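Local coordinates for protein 16S rRNA (adenine(1408)-N(1))-methyltransferase (Catenulispora acidiphila, PDB 4X1O) that probably transfers a methyl group from S-adenosyl-L-methionine to N1 of adenine 1408 in 16S ribosomal RNA, a modification linked to aminoglycoside resistance, at residues Ile50-Gly55 with Val75-Ala80; Gln82-Thr87 with Leu103-Ser108. All coordinates share one frame; numbering follows the deposited sequence.

Contact 1. Residues Ile50-Gly55 with Val75-Ala80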
ATOM      1  N   ILE A  50     -12.394   5.204  -0.845  1.00 15.95           N
ATOM      2  CA  ILE A  50     -11.858   3.933  -0.395  1.00 14.85           C
ATOM      3  C   ILE A  50     -10.391   3.880  -0.767  1.00 20.53           C
ATOM      4  O   ILE A  50     -10.036   3.972  -1.944  1.00 17.76           O
ATOM      5  CB  ILE A  50     -12.586   2.752  -1.011  1.00 15.84           C
ATOM      6  CG1 ILE A  50     -14.060   2.802  -0.574  1.00 19.02           C
ATOM      7  CG2 ILE A  50     -11.918   1.431  -0.595  1.00 17.39           C
ATOM      8  CD1 ILE A  50     -14.986   2.034  -1.432  1.00 31.44           C
ATOM      9  N   LEU A  51      -9.549   3.753   0.248  1.00 13.87           N
ATOM     10  CA  LEU A  51      -8.109   3.731   0.054  1.00 16.06           C
ATOM     11  C   LEU A  51      -7.597   2.345   0.335  1.00 17.29           C
ATOM     12  O   LEU A  51      -7.893   1.773   1.387  1.00 18.65           O
ATOM     13  CB  LEU A  51      -7.434   4.741   0.979  1.00 19.52           C
ATOM     14  CG  LEU A  51      -5.910   4.752   1.055  1.00 23.97           C
ATOM     15  CD1 LEU A  51      -5.319   5.189  -0.268  1.00 28.02           C
ATOM     16  CD2 LEU A  51      -5.459   5.672   2.177  1.00 28.47           C
ATOM     17  N   VAL A  52      -6.854   1.786  -0.610  1.00 15.41           N
ATOM     18  CA  VAL A  52      -6.260   0.485  -0.353  1.00 15.44           C
ATOM     19  C   VAL A  52      -4.749   0.667  -0.244  1.00 17.60           C
ATOM     20  O   VAL A  52      -4.106   1.134  -1.183  1.00 18.00           O
ATOM     21  CB  VAL A  52      -6.623  -0.543  -1.433  1.00 17.22           C
ATOM     22  CG1 VAL A  52      -5.837  -1.848  -1.204  1.00 20.23           C
ATOM     23  CG2 VAL A  52      -8.128  -0.828  -1.393  1.00 17.26           C
ATOM     24  N   ASP A  53      -4.221   0.347   0.938  1.00 14.28           N
ATOM     25  CA  ASP A  53      -2.788   0.313   1.201  1.00 15.34           C
ATOM     26  C   ASP A  53      -2.292  -1.094   1.014  1.00 16.18           C
ATOM     27  O   ASP A  53      -2.617  -1.980   1.799  1.00 20.85           O
ATOM     28  CB  ASP A  53      -2.451   0.764   2.613  1.00 21.86           C
ATOM     29  CG  ASP A  53      -2.802   2.200   2.868  1.00 26.62           C
ATOM     30  OD1 ASP A  53      -2.640   3.043   1.964  1.00 26.41           O
ATOM     31  OD2 ASP A  53      -3.240   2.476   3.993  1.00 27.99           O
ATOM     32  N   VAL A  54      -1.480  -1.314  -0.012  1.00 17.33           N
ATOM     33  CA  VAL A  54      -0.977  -2.652  -0.262  1.00 21.25           C
ATOM     34  C   VAL A  54       0.406  -2.749   0.356  1.00 25.42           C
ATOM     35  O   VAL A  54       1.284  -1.953   0.036  1.00 32.46           O
ATOM     36  CB  VAL A  54      -0.923  -2.969  -1.764  1.00 22.31           C
ATOM     37  CG1 VAL A  54      -0.426  -4.392  -1.982  1.00 23.19           C
ATOM     38  CG2 VAL A  54      -2.311  -2.780  -2.391  1.00 25.99           C
ATOM     39  N   GLY A  55       0.606  -3.720   1.238  1.00 29.89           N
ATOM     40  CA  GLY A  55       1.800  -3.732   2.064  1.00 34.44           C
ATOM     41  C   GLY A  55       1.614  -2.691   3.157  1.00 38.69           C
ATOM     42  O   GLY A  55       1.438  -1.506   2.881  1.00 40.54           O
ATOM     43  N   VAL A  75      -8.239   0.383   3.702  1.00 15.73           N
ATOM     44  CA  VAL A  75      -8.111  -1.068   3.649  1.00 13.89           C
ATOM     45  C   VAL A  75      -6.651  -1.428   3.535  1.00 24.04           C
ATOM     46  O   VAL A  75      -6.038  -1.129   2.525  1.00 20.54           O
ATOM     47  CB  VAL A  75      -8.868  -1.655   2.443  1.00 14.57           C
ATOM     48  CG1 VAL A  75      -8.831  -3.169   2.468  1.00 20.50           C
ATOM     49  CG2 VAL A  75     -10.299  -1.133   2.449  1.00 19.00           C
ATOM     50  N   GLY A  76      -6.097  -2.070   4.560  1.00 17.26           N
ATOM     51  CA  GLY A  76      -4.710  -2.478   4.501  1.00 17.98           C
ATOM     52  C   GLY A  76      -4.631  -3.933   4.099  1.00 21.57           C
ATOM     53  O   GLY A  76      -5.300  -4.776   4.686  1.00 26.49           O
ATOM     54  N   VAL A  77      -3.828  -4.234   3.087  1.00 19.93           N
ATOM     55  CA  VAL A  77      -3.752  -5.585   2.562  1.00 21.92           C
ATOM     56  C   VAL A  77      -2.334  -6.090   2.668  1.00 25.94           C
ATOM     57  O   VAL A  77      -1.448  -5.563   2.019  1.00 26.49           O
ATOM     58  CB  VAL A  77      -4.197  -5.667   1.083  1.00 27.44           C
ATOM     59  CG1 VAL A  77      -4.308  -7.121   0.654  1.00 26.06           C
ATOM     60  CG2 VAL A  77      -5.525  -4.948   0.874  1.00 25.79           C
ATOM     61  N   ASP A  78      -2.114  -7.131   3.469  1.00 25.15           N
ATOM     62  CA  ASP A  78      -0.761  -7.652   3.646  1.00 27.91           C
ATOM     63  C   ASP A  78      -0.825  -9.127   4.010  1.00 27.40           C
ATOM     64  O   ASP A  78      -1.707  -9.531   4.747  1.00 30.42           O
ATOM     65  CB  ASP A  78      -0.026  -6.858   4.732  1.00 28.92           C
ATOM     66  CG  ASP A  78       1.478  -7.035   4.678  1.00 44.43           C
ATOM     67  OD1 ASP A  78       1.960  -8.149   4.989  1.00 50.81           O
ATOM     68  OD2 ASP A  78       2.178  -6.059   4.330  1.00 40.36           O
ATOM     69  N   PRO A  79       0.091  -9.938   3.481  1.00 25.63           N
ATOM     70  CA  PRO A  79      -0.029 -11.358   3.832  1.00 33.66           C
ATOM     71  C   PRO A  79       0.529 -11.684   5.217  1.00 37.71           C
ATOM     72  O   PRO A  79       0.188 -12.727   5.763  1.00 39.59           O
ATOM     73  CB  PRO A  79       0.776 -12.051   2.740  1.00 35.98           C
ATOM     74  CG  PRO A  79       1.767 -11.036   2.317  1.00 37.76           C
ATOM     75  CD  PRO A  79       1.081  -9.721   2.411  1.00 28.02           C
ATOM     76  N   ALA A  80       1.360 -10.807   5.772  1.00 38.92           N
ATOM     77  CA  ALA A  80       1.971 -11.059   7.073  1.00 40.50           C
ATOM     78  C   ALA A  80       1.106 -10.455   8.162  1.00 34.16           C
ATOM     79  O   ALA A  80       1.481  -9.461   8.792  1.00 40.33           O
ATOM     80  CB  ALA A  80       3.375 -10.494   7.125  1.00 42.76           C
TER
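Val52 and Val54 pair with Val75 and Val77 in a parallel two-strand contact inside the mixed sheet, one strand in from the 103-107 side, joining the first and last strands of the beta-alpha-beta unit 49-54, 60-68, 72-78. The strand axes approach to 4.6 Å, with 22° between their directions. Four backbone bonds fix the register: Val75 N to Leu51 O (2.7 Å), Asp53 N to Val75 O, Val77 N to Asp53 O, and Gly55 N to Val77 O (2.9 Å). The second is the most bent, 149° at the hydrogen.

On the valine face, Val52 sends CG1, anti to its backbone N (chi1 173°), to within 3.7 Å of CG2 of Val77, while its CG2 lies beside CB of Val75 at 4.0 Å. Asp53 projects from the other face, where Gly76 opposite it adds no side chain.

At the C-terminal end, Asp78, which binds S-adenosyl-L-methionine in this enzyme, divides its carboxylate. OD1 accepts Ala80 N (2.8 Å) through its anti lone pair, an Asx turn; OD2 lies 3.3 Å from Gly55 CA and accepts Thr56 N. These bonds anchor both oxygens at the cofactor site.

Strand 123-127 flanks strand 49-54 on its other edge, through backbone hydrogen bonds of Val52 with Glu123 and Met125 and of Val54 with Met125; helix 60-68 packs on the Leu51 and Asp53 face through Gln65 and Ala62.

Contact 2. Residues Gln82-Thr87 with Leu103-Ser108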
ATOM      1  N   GLN A  82       0.139 -11.195  11.158  1.00 34.18           N
ATOM      2  CA  GLN A  82       0.520 -11.163  12.572  1.00 42.51           C
ATOM      3  C   GLN A  82       1.234  -9.868  12.943  1.00 46.26           C
ATOM      4  O   GLN A  82       1.181  -9.427  14.093  1.00 44.41           O
ATOM      5  CB  GLN A  82       1.413 -12.354  12.940  1.00 48.98           C
ATOM      6  CG  GLN A  82       0.762 -13.726  12.850  1.00 53.69           C
ATOM      7  CD  GLN A  82       0.871 -14.347  11.466  1.00 63.15           C
ATOM      8  OE1 GLN A  82       1.339 -13.714  10.513  1.00 53.73           O
ATOM      9  NE2 GLN A  82       0.457 -15.607  11.354  1.00 71.25           N
ATOM     10  N   ARG A  83       1.899  -9.266  11.964  1.00 38.69           N
ATOM     11  CA  ARG A  83       2.612  -8.017  12.180  1.00 34.41           C
ATOM     12  C   ARG A  83       1.657  -6.858  12.454  1.00 30.17           C
ATOM     13  O   ARG A  83       2.044  -5.835  13.017  1.00 37.51           O
ATOM     14  CB  ARG A  83       3.486  -7.689  10.964  1.00 33.02           C
ATOM     15  CG  ARG A  83       4.705  -8.598  10.829  1.00 48.30           C
ATOM     16  CD  ARG A  83       5.390  -8.436   9.477  1.00 63.11           C
ATOM     17  NE  ARG A  83       6.157  -7.197   9.376  1.00 72.70           N
ATOM     18  CZ  ARG A  83       6.191  -6.425   8.294  1.00 76.52           C
ATOM     19  NH1 ARG A  83       5.498  -6.762   7.215  1.00 78.75           N
ATOM     20  NH2 ARG A  83       6.917  -5.315   8.290  1.00 78.07           N
ATOM     21  N   MET A  84       0.413  -7.012  12.025  1.00 31.55           N
ATOM     22  CA  MET A  84      -0.550  -5.927  12.112  1.00 27.77           C
ATOM     23  C   MET A  84      -1.405  -5.991  13.376  1.00 29.44           C
ATOM     24  O   MET A  84      -2.271  -5.146  13.560  1.00 31.16           O
ATOM     25  CB  MET A  84      -1.469  -5.931  10.890  1.00 27.43           C
ATOM     26  CG  MET A  84      -0.760  -5.671   9.564  1.00 28.27           C
ATOM     27  SD  MET A  84      -1.948  -5.556   8.202  1.00 37.79           S
ATOM     28  CE  MET A  84      -2.471  -7.263   8.054  1.00 40.15           C
ATOM     29  N   THR A  85      -1.163  -6.979  14.238  1.00 35.78           N
ATOM     30  CA  THR A  85      -2.082  -7.248  15.345  1.00 37.77           C
ATOM     31  C   THR A  85      -2.208  -6.103  16.342  1.00 34.35           C
ATOM     32  O   THR A  85      -3.308  -5.829  16.814  1.00 33.57           O
ATOM     33  CB  THR A  85      -1.689  -8.526  16.113  1.00 41.83           C
ATOM     34  OG1 THR A  85      -0.315  -8.455  16.511  1.00 44.72           O
ATOM     35  CG2 THR A  85      -1.899  -9.743  15.235  1.00 39.78           C
ATOM     36  N   GLU A  86      -1.099  -5.440  16.661  1.00 32.28           N
ATOM     37  CA  GLU A  86      -1.136  -4.283  17.557  1.00 35.41           C
ATOM     38  C   GLU A  86      -2.024  -3.170  17.008  1.00 30.58           C
ATOM     39  O   GLU A  86      -2.785  -2.543  17.743  1.00 29.73           O
ATOM     40  CB  GLU A  86       0.274  -3.747  17.799  1.00 40.05           C
ATOM     41  CG  GLU A  86       0.319  -2.500  18.657  1.00 50.36           C
ATOM     42  CD  GLU A  86       1.724  -2.168  19.128  1.00 60.65           C
ATOM     43  OE1 GLU A  86       2.634  -2.998  18.930  1.00 64.24           O
ATOM     44  OE2 GLU A  86       1.918  -1.073  19.695  1.00 64.69           O
ATOM     45  N   THR A  87      -1.916  -2.921  15.709  1.00 26.13           N
ATOM     46  CA  THR A  87      -2.772  -1.939  15.070  1.00 23.64           C
ATOM     47  C   THR A  87      -4.226  -2.378  15.167  1.00 26.43           C
ATOM     48  O   THR A  87      -5.105  -1.582  15.469  1.00 23.63           O
ATOM     49  CB  THR A  87      -2.391  -1.732  13.587  1.00 23.21           C
ATOM     50  OG1 THR A  87      -1.128  -1.067  13.522  1.00 28.36           O
ATOM     51  CG2 THR A  87      -3.438  -0.875  12.882  1.00 23.57           C
ATOM     52  N   LEU A 103     -11.016   1.345   9.507  1.00 15.74           N
ATOM     53  CA  LEU A 103      -9.841   0.599   9.098  1.00 15.73           C
ATOM     54  C   LEU A 103     -10.182  -0.886   8.963  1.00 17.77           C
ATOM     55  O   LEU A 103     -10.728  -1.524   9.883  1.00 19.12           O
ATOM     56  CB  LEU A 103      -8.699   0.817  10.098  1.00 15.44           C
ATOM     57  CG  LEU A 103      -7.400   0.075   9.824  1.00 19.27           C
ATOM     58  CD1 LEU A 103      -6.752   0.692   8.557  1.00 18.30           C
ATOM     59  CD2 LEU A 103      -6.458   0.177  11.005  1.00 20.24           C
ATOM     60  N   VAL A 104      -9.871  -1.435   7.802  1.00 15.26           N
ATOM     61  CA  VAL A 104     -10.064  -2.841   7.535  1.00 17.80           C
ATOM     62  C   VAL A 104      -8.718  -3.466   7.185  1.00 20.86           C
ATOM     63  O   VAL A 104      -8.077  -3.073   6.207  1.00 21.76           O
ATOM     64  CB  VAL A 104     -11.066  -3.075   6.381  1.00 21.16           C
ATOM     65  CG1 VAL A 104     -11.288  -4.565   6.182  1.00 30.13           C
ATOM     66  CG2 VAL A 104     -12.395  -2.382   6.678  1.00 19.36           C
ATOM     67  N   LEU A 105      -8.286  -4.436   7.986  1.00 18.75           N
ATOM     68  CA  LEU A 105      -7.000  -5.075   7.751  1.00 22.34           C
ATOM     69  C   LEU A 105      -7.224  -6.461   7.169  1.00 24.70           C
ATOM     70  O   LEU A 105      -7.783  -7.344   7.828  1.00 23.23           O
ATOM     71  CB  LEU A 105      -6.188  -5.144   9.047  1.00 24.61           C
ATOM     72  CG  LEU A 105      -5.920  -3.755   9.639  1.00 30.24           C
ATOM     73  CD1 LEU A 105      -5.317  -3.846  11.049  1.00 31.66           C
ATOM     74  CD2 LEU A 105      -5.040  -2.919   8.717  1.00 26.16           C
ATOM     75  N   VAL A 106      -6.793  -6.626   5.921  1.00 23.48           N
ATOM     76  CA  VAL A 106      -7.033  -7.839   5.133  1.00 26.59           C
ATOM     77  C   VAL A 106      -5.785  -8.689   5.020  1.00 23.59           C
ATOM     78  O   VAL A 106      -4.726  -8.184   4.650  1.00 25.44           O
ATOM     79  CB  VAL A 106      -7.503  -7.486   3.686  1.00 23.64           C
ATOM     80  CG1 VAL A 106      -7.654  -8.756   2.832  1.00 26.33           C
ATOM     81  CG2 VAL A 106      -8.797  -6.673   3.721  1.00 25.87           C
ATOM     82  N   SER A 107      -5.898  -9.978   5.325  1.00 23.18           N
ATOM     83  CA  SER A 107      -4.783 -10.890   5.140  1.00 25.52           C
ATOM     84  C   SER A 107      -4.852 -11.481   3.747  1.00 35.91           C
ATOM     85  O   SER A 107      -5.644 -12.385   3.482  1.00 37.98           O
ATOM     86  CB  SER A 107      -4.797 -12.005   6.186  1.00 29.94           C
ATOM     87  OG  SER A 107      -3.680 -12.860   6.019  1.00 42.09           O
ATOM     88  N   SER A 108      -4.030 -10.954   2.851  1.00 27.65           N
ATOM     89  CA  SER A 108      -3.943 -11.481   1.499  1.00 31.37           C
ATOM     90  C   SER A 108      -2.699 -10.955   0.811  1.00 26.80           C
ATOM     91  O   SER A 108      -2.244  -9.847   1.102  1.00 32.06           O
ATOM     92  CB  SER A 108      -5.177 -11.109   0.678  1.00 33.78           C
ATOM     93  OG  SER A 108      -4.993 -11.492  -0.676  1.00 38.62           O
TER
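Met84 of the 3-10 turn 82-84 and Thr87 of helix 85-91 rest on Leu105 and Leu103 in an apolar contact without a hydrogen bond between the segments. From Met84 CB, which leaves the backbone toward the strand, the chain runs to CG, set beside the backbone N (chi1 -64°), and on in extended form to SD. The sulfur lies 4.1 Å from CD2 of Leu105; the two side chains run antiparallel alongside one another. A bend at chi3 (-71°) then carries CE to 4.2 Å from the carbonyl O of Val106, the methyl's nearest point on the strand.

One turn on, Thr87 presents its methyl: CG2 is 3.7 Å from Leu103 CD2 and 4.0 Å from Leu105 CD1, and the threonine side chain stands roughly perpendicular to both leucines. Its hydroxyl is engaged apart from this apolar patch, with hydrogen bonds linking OG1 to Asp58 O and Trp220 NE1.

Leu27 of strand 26-28 touches both Met84 and Leu105, and Tyr63 of helix 60-68 touches Thr87 and Leu103. The 3-10 turn and first helical turn thus pack on strand 103-107 within the beta-alpha-beta unit that begins with strand 72-78, as in the Rossmann-like fold of class I methyltransferases; Arg83, just before Met84, binds S-adenosyl-L-methionine.

Overall arrangement
Contacts 1 and 2 follow in series, centres about 8 Å apart, in consecutive beta-alpha-beta units sharing strand 72-78. Both are buried, but contact 1 lies about 5 Å from the chain centre and contact 2 about 13 Å, toward the 103-107 end of the sheet, where Leu27 of strand 26-28 meets the outer strand. Their chemistry differs: backbone hydrogen bonds with valine packing between interior strands in the first, side-chain packing of turn and helix start without a hydrogen bond between the segments in the second. They meet at Gly76, whose O lies 2.7 Å from Val106 N and N 2.8 Å from Val104 O, probable hydrogen bonds extending the sheet. Each contributes a cofactor-binding residue, Asp78 and Arg83 respectively.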